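Local coordinates for DUF3298 domain-containing protein (Pseudomonas aeruginosa, PDB 4E72) that is of unknown function but carries a DUF3298 domain and is probably an exported lipoprotein of the bacterial cell envelope, at residues E80-R92 with I100-A112. Residues are numbered along the deposited sequence; the frame is centred on the assembly and turned at random.
Sequences EPGWSSYLQAKVR and IIELSSYLFTGGA
Strands 84-92 and 100-108, the paired arms of a beta hairpin, run antiparallel at 143° between their directions, and nine backbone hydrogen bonds from Ser84-Phe108 to Arg92-Ile100 zip them together. They form the middle of a mixed sheet, between strands 30-37 and 115-124. One face, mainly apolar apart from its two serines, carries Ser85, Leu87, Ala89 and Val91 beside Leu107, Ser105, Leu103 and Ile101; there Ala89 CB meets Leu103 CD2 at 4.1 Å, and Phe75 of helix 68-78 packs on Ser85 and Leu107, while Ser85 OG is hydrogen-bonded to Tyr71 OH. The other face mixes polar and aromatic groups. Tyr86 and Tyr106 lie alongside each other and point the same way, their ring planes inclined at 63°, and Tyr86 CD1 reaches the edge of the Tyr106 ring at 3.6 Å from Tyr106 CD2. Further along, one water joins Gln88 and Ser104: it accepts from Gln88 NE2 at 2.7 Å, donates to Glu102 O and hydrogen-bonds Ser104 OG, spanning side chains whose own polar ends do not bond directly. At the far end the extended Arg92 chain, its CG anti to the backbone N (chi1 179°), crosses to Glu102, and Arg92 NH1 forms a salt bridge with Glu102 OE1 at 3.0 Å, approaching from above the carboxylate plane. Arg92 NH1 also forms a salt bridge with Glu205. At the opposite end the Trp83 indole is sandwiched: Thr109 CA sits 3.4 Å from the centroid of the five-membered ring in a CH-pi contact, and Glu80 N covers the other face. The contact thus ends in CH-pi packing of Thr109 on Trp83 on one side and in a salt bridge on the other, where the shared Arg92 probably links this sheet to the three-stranded one through Glu205.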
loop_
_atom_site.group_PDB
_atom_site.type_symbol
_atom_site.label_atom_id
_atom_site.label_comp_id
_atom_site.label_asym_id
_atom_site.label_seq_id
_atom_site.Cartn_x
_atom_site.Cartn_y
_atom_site.Cartn_z
ATOM N N GLU A 80 7.114 20.437 14.938
ATOM C CA GLU A 80 7.838 21.708 14.824
ATOM C C GLU A 80 7.210 22.517 13.678
ATOM O O GLU A 80 6.370 21.949 12.992
ATOM C CB GLU A 80 9.322 21.439 14.576
ATOM C CG GLU A 80 10.103 21.055 15.826
ATOM C CD GLU A 80 11.557 20.668 15.606
ATOM O OE1 GLU A 80 12.082 20.861 14.486
ATOM O OE2 GLU A 80 12.174 20.158 16.566
ATOM N N PRO A 81 7.512 23.824 13.460
ATOM C CA PRO A 81 6.841 24.561 12.362
ATOM C C PRO A 81 7.086 23.970 10.961
ATOM O O PRO A 81 8.193 23.526 10.652
ATOM C CB PRO A 81 7.436 25.974 12.471
ATOM C CG PRO A 81 7.847 26.097 13.941
ATOM C CD PRO A 81 8.374 24.732 14.264
ATOM N N GLY A 82 6.014 23.927 10.165
ATOM C CA GLY A 82 5.996 23.453 8.789
ATOM C C GLY A 82 5.768 21.967 8.605
ATOM O O GLY A 82 5.675 21.498 7.466
ATOM N N TRP A 83 5.723 21.206 9.713
ATOM C CA TRP A 83 5.545 19.749 9.659
ATOM C C TRP A 83 4.133 19.382 9.254
ATOM O O TRP A 83 3.178 20.093 9.561
ATOM C CB TRP A 83 5.885 19.103 11.007
ATOM C CG TRP A 83 7.345 19.077 11.366
ATOM C CD1 TRP A 83 8.334 19.894 10.895
ATOM C CD2 TRP A 83 7.952 18.240 12.354
ATOM N NE1 TRP A 83 9.532 19.581 11.499
ATOM C CE2 TRP A 83 9.324 18.579 12.410
ATOM C CE3 TRP A 83 7.478 17.183 13.168
ATOM C CZ2 TRP A 83 10.224 17.919 13.255
ATOM C CZ3 TRP A 83 8.375 16.521 13.997
ATOM C CH2 TRP A 83 9.725 16.903 14.051
ATOM N N SER A 84 4.002 18.254 8.592
ATOM C CA SER A 84 2.712 17.719 8.158
ATOM C C SER A 84 2.770 16.215 8.065
ATOM O O SER A 84 3.836 15.624 7.828
ATOM C CB SER A 84 2.273 18.311 6.819
ATOM O OG SER A 84 3.227 18.044 5.806
ATOM N N SER A 85 1.600 15.607 8.244
ATOM C CA SER A 85 1.423 14.173 8.178
ATOM C C SER A 85 0.094 13.879 7.471
ATOM O O SER A 85 -0.945 14.450 7.835
ATOM C CB SER A 85 1.485 13.566 9.585
ATOM O OG SER A 85 1.128 12.196 9.579
ATOM N N TYR A 86 0.156 13.026 6.418
ATOM C CA TYR A 86 -0.971 12.594 5.585
ATOM C C TYR A 86 -1.071 11.100 5.637
ATOM O O TYR A 86 -0.069 10.422 5.432
ATOM C CB TYR A 86 -0.807 13.027 4.100
ATOM C CG TYR A 86 -0.830 14.515 3.838
ATOM C CD1 TYR A 86 0.304 15.296 4.041
ATOM C CD2 TYR A 86 -1.955 15.130 3.301
ATOM C CE1 TYR A 86 0.293 16.673 3.797
ATOM C CE2 TYR A 86 -1.978 16.505 3.044
ATOM C CZ TYR A 86 -0.848 17.271 3.288
ATOM O OH TYR A 86 -0.858 18.621 3.029
ATOM N N LEU A 87 -2.272 10.586 5.887
ATOM C CA LEU A 87 -2.573 9.155 5.907
ATOM C C LEU A 87 -3.836 8.910 5.114
ATOM O O LEU A 87 -4.844 9.628 5.290
ATOM C CB LEU A 87 -2.746 8.610 7.338
ATOM C CG LEU A 87 -1.505 8.514 8.231
ATOM C CD1 LEU A 87 -1.942 8.231 9.655
ATOM C CD2 LEU A 87 -0.549 7.426 7.761
ATOM N N GLN A 88 -3.790 7.921 4.230
ATOM C CA GLN A 88 -4.949 7.649 3.393
ATOM C C GLN A 88 -5.126 6.158 3.111
ATOM O O GLN A 88 -4.168 5.436 2.788
ATOM C CB GLN A 88 -4.858 8.440 2.070
ATOM C CG GLN A 88 -6.074 8.239 1.178
ATOM C CD GLN A 88 -5.783 8.642 -0.226
ATOM O OE1 GLN A 88 -5.891 9.809 -0.587
ATOM N NE2 GLN A 88 -5.416 7.676 -1.053
ATOM N N ALA A 89 -6.382 5.729 3.220
ATOM C CA ALA A 89 -6.849 4.385 2.911
ATOM C C ALA A 89 -8.002 4.500 1.953
ATOM O O ALA A 89 -8.954 5.264 2.215
ATOM C CB ALA A 89 -7.282 3.666 4.179
ATOM N N LYS A 90 -7.886 3.821 0.805
ATOM C CA LYS A 90 -8.941 3.798 -0.217
ATOM C C LYS A 90 -9.052 2.406 -0.843
ATOM O O LYS A 90 -8.060 1.664 -0.933
ATOM C CB LYS A 90 -8.769 4.891 -1.303
ATOM C CG LYS A 90 -7.514 4.791 -2.162
ATOM C CD LYS A 90 -7.648 5.615 -3.435
ATOM C CE LYS A 90 -6.716 5.122 -4.520
ATOM N NZ LYS A 90 -6.932 5.833 -5.815
ATOM N N VAL A 91 -10.272 2.049 -1.237
ATOM C CA VAL A 91 -10.526 0.785 -1.908
ATOM C C VAL A 91 -9.961 0.889 -3.330
ATOM O O VAL A 91 -10.387 1.735 -4.101
ATOM C CB VAL A 91 -12.016 0.358 -1.901
ATOM C CG1 VAL A 91 -12.225 -0.894 -2.753
ATOM C CG2 VAL A 91 -12.514 0.118 -0.473
ATOM N N ARG A 92 -8.948 0.078 -3.633
ATOM C CA ARG A 92 -8.381 0.045 -4.968
ATOM C C ARG A 92 -9.304 -0.803 -5.851
ATOM O O ARG A 92 -9.607 -0.398 -6.968
ATOM C CB ARG A 92 -6.924 -0.493 -4.953
ATOM C CG ARG A 92 -6.343 -0.555 -6.371
ATOM C CD ARG A 92 -4.843 -0.575 -6.416
ATOM N NE ARG A 92 -4.393 -0.856 -7.772
ATOM C CZ ARG A 92 -3.202 -0.546 -8.263
ATOM N NH1 ARG A 92 -2.313 0.096 -7.514
ATOM N NH2 ARG A 92 -2.889 -0.876 -9.510
ATOM N N ILE A 100 -9.454 -5.013 -2.031
ATOM C CA ILE A 100 -8.060 -4.581 -2.143
ATOM C C ILE A 100 -8.001 -3.125 -1.707
ATOM O O ILE A 100 -8.540 -2.267 -2.380
ATOM C CB ILE A 100 -7.397 -4.815 -3.533
ATOM C CG1 ILE A 100 -7.716 -6.185 -4.169
ATOM C CG2 ILE A 100 -5.878 -4.472 -3.507
ATOM C CD1 ILE A 100 -7.486 -7.470 -3.353
ATOM N N ILE A 101 -7.432 -2.880 -0.535
ATOM C CA ILE A 101 -7.295 -1.552 0.051
ATOM C C ILE A 101 -5.882 -1.067 -0.193
ATOM O O ILE A 101 -4.930 -1.779 0.131
ATOM C CB ILE A 101 -7.660 -1.542 1.569
ATOM C CG1 ILE A 101 -9.160 -1.916 1.764
ATOM C CG2 ILE A 101 -7.365 -0.158 2.197
ATOM C CD1 ILE A 101 -9.522 -2.383 3.129
ATOM N N GLU A 102 -5.757 0.130 -0.792
ATOM C CA GLU A 102 -4.464 0.782 -1.022
ATOM C C GLU A 102 -4.246 1.855 0.042
ATOM O O GLU A 102 -5.146 2.670 0.308
ATOM C CB GLU A 102 -4.349 1.375 -2.432
ATOM C CG GLU A 102 -2.887 1.555 -2.818
ATOM C CD GLU A 102 -2.535 2.092 -4.193
ATOM O OE1 GLU A 102 -3.258 1.800 -5.175
ATOM O OE2 GLU A 102 -1.477 2.754 -4.292
ATOM N N LEU A 103 -3.041 1.843 0.647
ATOM C CA LEU A 103 -2.626 2.749 1.717
ATOM C C LEU A 103 -1.555 3.724 1.258
ATOM O O LEU A 103 -0.614 3.320 0.582
ATOM C CB LEU A 103 -2.082 1.935 2.905
ATOM C CG LEU A 103 -2.921 0.723 3.346
ATOM C CD1 LEU A 103 -2.060 -0.290 4.020
ATOM C CD2 LEU A 103 -4.087 1.143 4.243
ATOM N N SER A 104 -1.703 5.010 1.636
ATOM C CA SER A 104 -0.777 6.108 1.318
ATOM C C SER A 104 -0.473 6.895 2.549
ATOM O O SER A 104 -1.365 7.171 3.357
ATOM C CB SER A 104 -1.371 7.075 0.288
ATOM O OG SER A 104 -1.827 6.417 -0.875
ATOM N N SER A 105 0.764 7.331 2.646
ATOM C CA SER A 105 1.229 8.197 3.711
ATOM C C SER A 105 2.210 9.200 3.133
ATOM O O SER A 105 2.884 8.918 2.132
ATOM C CB SER A 105 1.864 7.392 4.843
ATOM O OG SER A 105 3.021 6.703 4.405
ATOM N N TYR A 106 2.278 10.365 3.770
ATOM C CA TYR A 106 3.219 11.417 3.454
ATOM C C TYR A 106 3.605 12.133 4.756
ATOM O O TYR A 106 2.763 12.749 5.404
ATOM C CB TYR A 106 2.680 12.385 2.389
ATOM C CG TYR A 106 3.684 13.465 2.058
ATOM C CD1 TYR A 106 4.736 13.222 1.182
ATOM C CD2 TYR A 106 3.627 14.710 2.679
ATOM C CE1 TYR A 106 5.690 14.203 0.908
ATOM C CE2 TYR A 106 4.590 15.686 2.434
ATOM C CZ TYR A 106 5.613 15.432 1.540
ATOM O OH TYR A 106 6.529 16.417 1.281
ATOM N N LEU A 107 4.884 12.037 5.131
ATOM C CA LEU A 107 5.396 12.665 6.342
ATOM C C LEU A 107 6.487 13.728 6.022
ATOM O O LEU A 107 7.467 13.431 5.349
ATOM C CB LEU A 107 5.939 11.585 7.319
ATOM C CG LEU A 107 6.543 12.099 8.651
ATOM C CD1 LEU A 107 5.482 12.768 9.528
ATOM C CD2 LEU A 107 7.192 10.960 9.439
ATOM N N PHE A 108 6.298 14.953 6.495
ATOM C CA PHE A 108 7.296 16.007 6.315
ATOM C C PHE A 108 7.711 16.554 7.691
ATOM O O PHE A 108 6.865 17.054 8.425
ATOM C CB PHE A 108 6.811 17.117 5.365
ATOM C CG PHE A 108 7.861 18.194 5.204
ATOM C CD1 PHE A 108 8.985 17.982 4.402
ATOM C CD2 PHE A 108 7.783 19.377 5.933
ATOM C CE1 PHE A 108 9.991 18.954 4.304
ATOM C CE2 PHE A 108 8.791 20.348 5.835
ATOM C CZ PHE A 108 9.877 20.135 5.007
ATOM N N THR A 109 9.007 16.406 8.058
ATOM C CA THR A 109 9.506 16.839 9.365
ATOM C C THR A 109 10.698 17.808 9.214
ATOM O O THR A 109 11.718 17.664 9.895
ATOM C CB THR A 109 9.838 15.635 10.302
ATOM O OG1 THR A 109 10.886 14.836 9.747
ATOM C CG2 THR A 109 8.615 14.760 10.640
ATOM N N GLY A 110 10.520 18.834 8.383
ATOM C CA GLY A 110 11.522 19.876 8.187
ATOM C C GLY A 110 12.801 19.487 7.467
ATOM O O GLY A 110 13.776 20.241 7.511
ATOM N N GLY A 111 12.812 18.339 6.785
ATOM C CA GLY A 111 13.994 17.894 6.053
ATOM C C GLY A 111 14.072 18.478 4.659
ATOM O O GLY A 111 13.363 19.441 4.337
ATOM N N ALA A 112 14.937 17.877 3.808
ATOM C CA ALA A 112 15.123 18.272 2.408
ATOM C C ALA A 112 13.803 18.147 1.630
ATOM O O ALA A 112 13.500 18.990 0.790
ATOM C CB ALA A 112 16.194 17.408 1.767
HETATM O O HOH W 1 -4.221 5.290 -0.553
#